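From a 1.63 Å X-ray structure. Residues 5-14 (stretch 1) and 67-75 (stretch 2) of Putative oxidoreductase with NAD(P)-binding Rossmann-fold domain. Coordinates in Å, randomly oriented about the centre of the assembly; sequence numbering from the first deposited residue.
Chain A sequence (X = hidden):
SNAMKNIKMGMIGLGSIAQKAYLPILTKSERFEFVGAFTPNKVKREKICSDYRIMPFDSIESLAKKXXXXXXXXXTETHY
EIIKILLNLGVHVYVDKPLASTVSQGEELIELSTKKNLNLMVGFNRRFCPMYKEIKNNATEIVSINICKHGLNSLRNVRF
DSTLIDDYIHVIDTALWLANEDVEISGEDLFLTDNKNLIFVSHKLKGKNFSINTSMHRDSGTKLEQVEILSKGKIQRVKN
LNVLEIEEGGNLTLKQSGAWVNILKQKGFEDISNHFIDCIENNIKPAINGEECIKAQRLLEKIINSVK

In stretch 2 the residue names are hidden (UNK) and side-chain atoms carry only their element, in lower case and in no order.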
# COMPACT_ATOMS: atom_id res chain seq x y z
N LYS A 5 -23.86 -32.63 25.61
CA LYS A 5 -23.16 -33.17 24.40
C LYS A 5 -22.14 -34.21 24.80
O LYS A 5 -21.86 -34.40 25.98
CB LYS A 5 -22.48 -32.04 23.64
CG LYS A 5 -23.46 -31.02 23.12
CD LYS A 5 -22.84 -29.66 23.09
CE LYS A 5 -23.88 -28.59 22.90
NZ LYS A 5 -23.30 -27.26 23.26
N ASN A 6 -21.60 -34.88 23.79
CA ASN A 6 -20.66 -35.96 24.01
C ASN A 6 -19.41 -35.49 24.75
O ASN A 6 -18.99 -36.11 25.73
CB ASN A 6 -20.27 -36.58 22.65
CG ASN A 6 -19.23 -37.69 22.78
OD1 ASN A 6 -18.24 -37.73 22.02
ND2 ASN A 6 -19.44 -38.60 23.72
N ILE A 7 -18.81 -34.41 24.28
CA ILE A 7 -17.54 -33.98 24.83
C ILE A 7 -17.69 -32.90 25.90
O ILE A 7 -18.34 -31.88 25.68
CB ILE A 7 -16.59 -33.49 23.71
CG1 ILE A 7 -16.27 -34.64 22.74
CG2 ILE A 7 -15.31 -32.89 24.33
CD1 ILE A 7 -15.52 -34.20 21.51
N LYS A 8 -17.08 -33.13 27.06
CA LYS A 8 -17.10 -32.22 28.19
C LYS A 8 -15.74 -31.52 28.28
O LYS A 8 -14.71 -32.18 28.39
CB LYS A 8 -17.38 -32.97 29.50
CG LYS A 8 -18.75 -33.69 29.55
CD LYS A 8 -19.02 -34.31 30.93
CE LYS A 8 -19.59 -33.30 31.94
NZ LYS A 8 -19.50 -33.73 33.39
N MET A 9 -15.74 -30.20 28.23
CA MET A 9 -14.50 -29.43 28.28
C MET A 9 -14.46 -28.51 29.49
O MET A 9 -15.49 -27.93 29.87
CB MET A 9 -14.37 -28.61 26.98
CG MET A 9 -13.10 -27.75 26.81
SD MET A 9 -13.14 -26.16 27.66
CE MET A 9 -14.34 -25.28 26.67
N GLY A 10 -13.27 -28.37 30.07
CA GLY A 10 -13.03 -27.42 31.14
C GLY A 10 -11.85 -26.57 30.73
O GLY A 10 -11.05 -26.96 29.88
N MET A 11 -11.71 -25.43 31.38
CA MET A 11 -10.58 -24.54 31.15
C MET A 11 -9.86 -24.30 32.47
O MET A 11 -10.51 -24.04 33.48
CB MET A 11 -11.05 -23.19 30.57
CG MET A 11 -9.91 -22.26 30.23
SD MET A 11 -10.47 -20.79 29.33
CE MET A 11 -10.90 -21.49 27.75
N ILE A 12 -8.53 -24.37 32.43
CA ILE A 12 -7.70 -24.04 33.59
C ILE A 12 -6.78 -22.89 33.21
O ILE A 12 -6.02 -22.98 32.24
CB ILE A 12 -6.90 -25.28 34.09
CG1 ILE A 12 -7.86 -26.31 34.68
CG2 ILE A 12 -5.86 -24.89 35.09
CD1 ILE A 12 -7.21 -27.67 35.02
N GLY A 13 -6.81 -21.83 34.02
CA GLY A 13 -6.01 -20.63 33.78
C GLY A 13 -6.88 -19.65 33.02
O GLY A 13 -7.23 -19.88 31.86
N LEU A 14 -7.30 -18.59 33.69
CA LEU A 14 -8.17 -17.60 33.08
C LEU A 14 -7.47 -16.24 33.00
O LEU A 14 -8.10 -15.20 33.21
CB LEU A 14 -9.48 -17.51 33.83
CG LEU A 14 -10.28 -18.81 33.94
CD1 LEU A 14 -11.47 -18.64 34.88
CD2 LEU A 14 -10.73 -19.27 32.55
N UNK A 67 -14.57 -33.62 33.35
CA UNK A 67 -14.28 -33.26 31.96
C UNK A 67 -13.63 -34.40 31.18
O UNK A 67 -13.03 -35.30 31.78
c UNK A 67 -13.31 -32.06 31.93
s UNK A 67 -14.00 -30.55 32.59
N UNK A 68 -13.76 -34.36 29.86
CA UNK A 68 -13.05 -35.28 28.97
C UNK A 68 -11.76 -34.62 28.47
O UNK A 68 -10.81 -35.31 28.06
c UNK A 68 -13.92 -35.65 27.77
c UNK A 68 -15.21 -36.32 28.17
o UNK A 68 -15.14 -37.34 28.89
o UNK A 68 -16.31 -35.86 27.74
N UNK A 69 -11.72 -33.29 28.50
CA UNK A 69 -10.57 -32.54 28.01
C UNK A 69 -10.48 -31.18 28.68
O UNK A 69 -11.48 -30.65 29.20
c UNK A 69 -10.64 -32.38 26.49
s UNK A 69 -11.99 -31.32 25.87
N UNK A 70 -9.28 -30.62 28.66
CA UNK A 70 -8.98 -29.35 29.29
C UNK A 70 -8.13 -28.49 28.38
O UNK A 70 -7.18 -28.97 27.77
c UNK A 70 -7.67 -28.23 31.20
c UNK A 70 -8.17 -29.57 30.59
c UNK A 70 -10.05 -29.63 32.34
c UNK A 70 -8.97 -30.39 31.62
N UNK A 71 -8.51 -27.21 28.30
CA UNK A 71 -7.68 -26.14 27.71
C UNK A 71 -6.94 -25.50 28.89
O UNK A 71 -7.55 -25.00 29.84
c UNK A 71 -8.30 -24.95 24.49
c UNK A 71 -8.93 -25.51 25.58
c UNK A 71 -10.30 -26.79 24.10
c UNK A 71 -9.64 -26.25 23.01
c UNK A 71 -9.95 -26.41 25.37
c UNK A 71 -8.65 -25.34 23.21
c UNK A 71 -8.54 -25.10 26.97
N UNK A 72 -5.62 -25.61 28.85
CA UNK A 72 -4.73 -25.12 29.91
C UNK A 72 -3.94 -23.89 29.45
O UNK A 72 -3.14 -23.95 28.50
c UNK A 72 -1.79 -27.10 31.50
c UNK A 72 -2.73 -25.90 31.33
c UNK A 72 -3.36 -25.52 32.66
c UNK A 72 -3.77 -26.25 30.30
N UNK A 73 -4.17 -22.78 30.12
CA UNK A 73 -3.55 -21.51 29.72
C UNK A 73 -2.77 -20.91 30.86
O UNK A 73 -2.72 -19.70 31.01
n UNK A 73 -7.26 -21.95 27.10
c UNK A 73 -6.88 -21.39 28.30
c UNK A 73 -4.62 -20.51 29.21
n UNK A 73 -5.17 -21.49 26.95
c UNK A 73 -6.20 -22.00 26.31
c UNK A 73 -5.56 -21.10 28.21
N UNK A 74 -2.14 -21.77 31.65
CA UNK A 74 -1.34 -21.33 32.81
C UNK A 74 0.09 -20.98 32.42
O UNK A 74 0.52 -21.18 31.29
o UNK A 74 -0.61 -23.56 33.45
c UNK A 74 -1.33 -22.43 33.89
N UNK A 75 0.84 -20.44 33.38
CA UNK A 75 2.21 -20.04 33.13
C UNK A 75 3.04 -21.25 32.77
O UNK A 75 2.84 -22.33 33.31
c UNK A 75 2.82 -19.40 34.37
o UNK A 75 2.95 -20.34 35.42
O HOH W 1 -17.67 -37.96 26.78

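Position 67 carries one carbon and then one sulfur, unbranched. The sulfur lies 3.4 Å from G10 N. A lone sulfur directly on CB makes this C67. Its SG sits where G10 has no side chain; a CB on G10 would come within 2.7 Å of it.

Position 68 has two carbons, the second carrying two oxygens. One oxygen accepts a hydrogen bond from K8 N at 2.9 Å. Two oxygens on the second carbon make a carboxylate, and with a single carbon between it and CA this is D68; asparagine would carry a nitrogen in place of one oxygen. The acceptor is OD2. A water also bridges the two stretches, donating to N6 O at 2.5 Å and to D68 OD2 at 2.7 Å. The backbone D68 N donates to K8 O at 2.8 Å.

Position 69 again shows one carbon and one sulfur. The sulfur is 3.8 Å from M9 CB and 4.0 Å from I7 CG2. This is C69, with chi1 in p. Its N donates to K8 O at 3.2 Å, so K8 O serves two successive amides.

Position 70 has four carbons, forked at the first, with one arm two carbons long. That is I70. Its CG2 packs against I12 CD1 at 3.9 Å. A CB on G10 would stand only 3.1 Å from I70 CD1.

Position 71 has one carbon and then a ring of six carbons, with no oxygen on the ring. It is F71. M9 CG meets the ring edge, 3.7 Å from F71 CD1.

Position 72 has four carbons, forked at the second: L72. Its CD1 touches I12 CG2 at 3.5 Å.

Position 73 has one carbon and then a five-membered ring of three carbons and two nitrogens. It is H73. M11 CG lies at the ring edge, 3.7 Å from H73 CD2.

Positions 74 and 75 each hold one carbon and one oxygen. They are S74 and S75. Neither side chain comes close to stretch 1.

The contact is a parallel strand pairing. G10 N donates to C69 O (3.0 Å), F71 N to G10 O (3.0 Å), I12 N to F71 O (2.8 Å) and H73 N to I12 O (2.8 Å). The bonds alternate in direction, tying M9 to I12 alongside C69 to L72. M9, M11, C69 and F71 face one side of the sheet; I12, I70 and L72 face the other. G13 lets the chains stay close past the strand ends: a CB there would lie 2.9 Å from H73 C.

Stretch 2 67-75: CDCIFLHSS
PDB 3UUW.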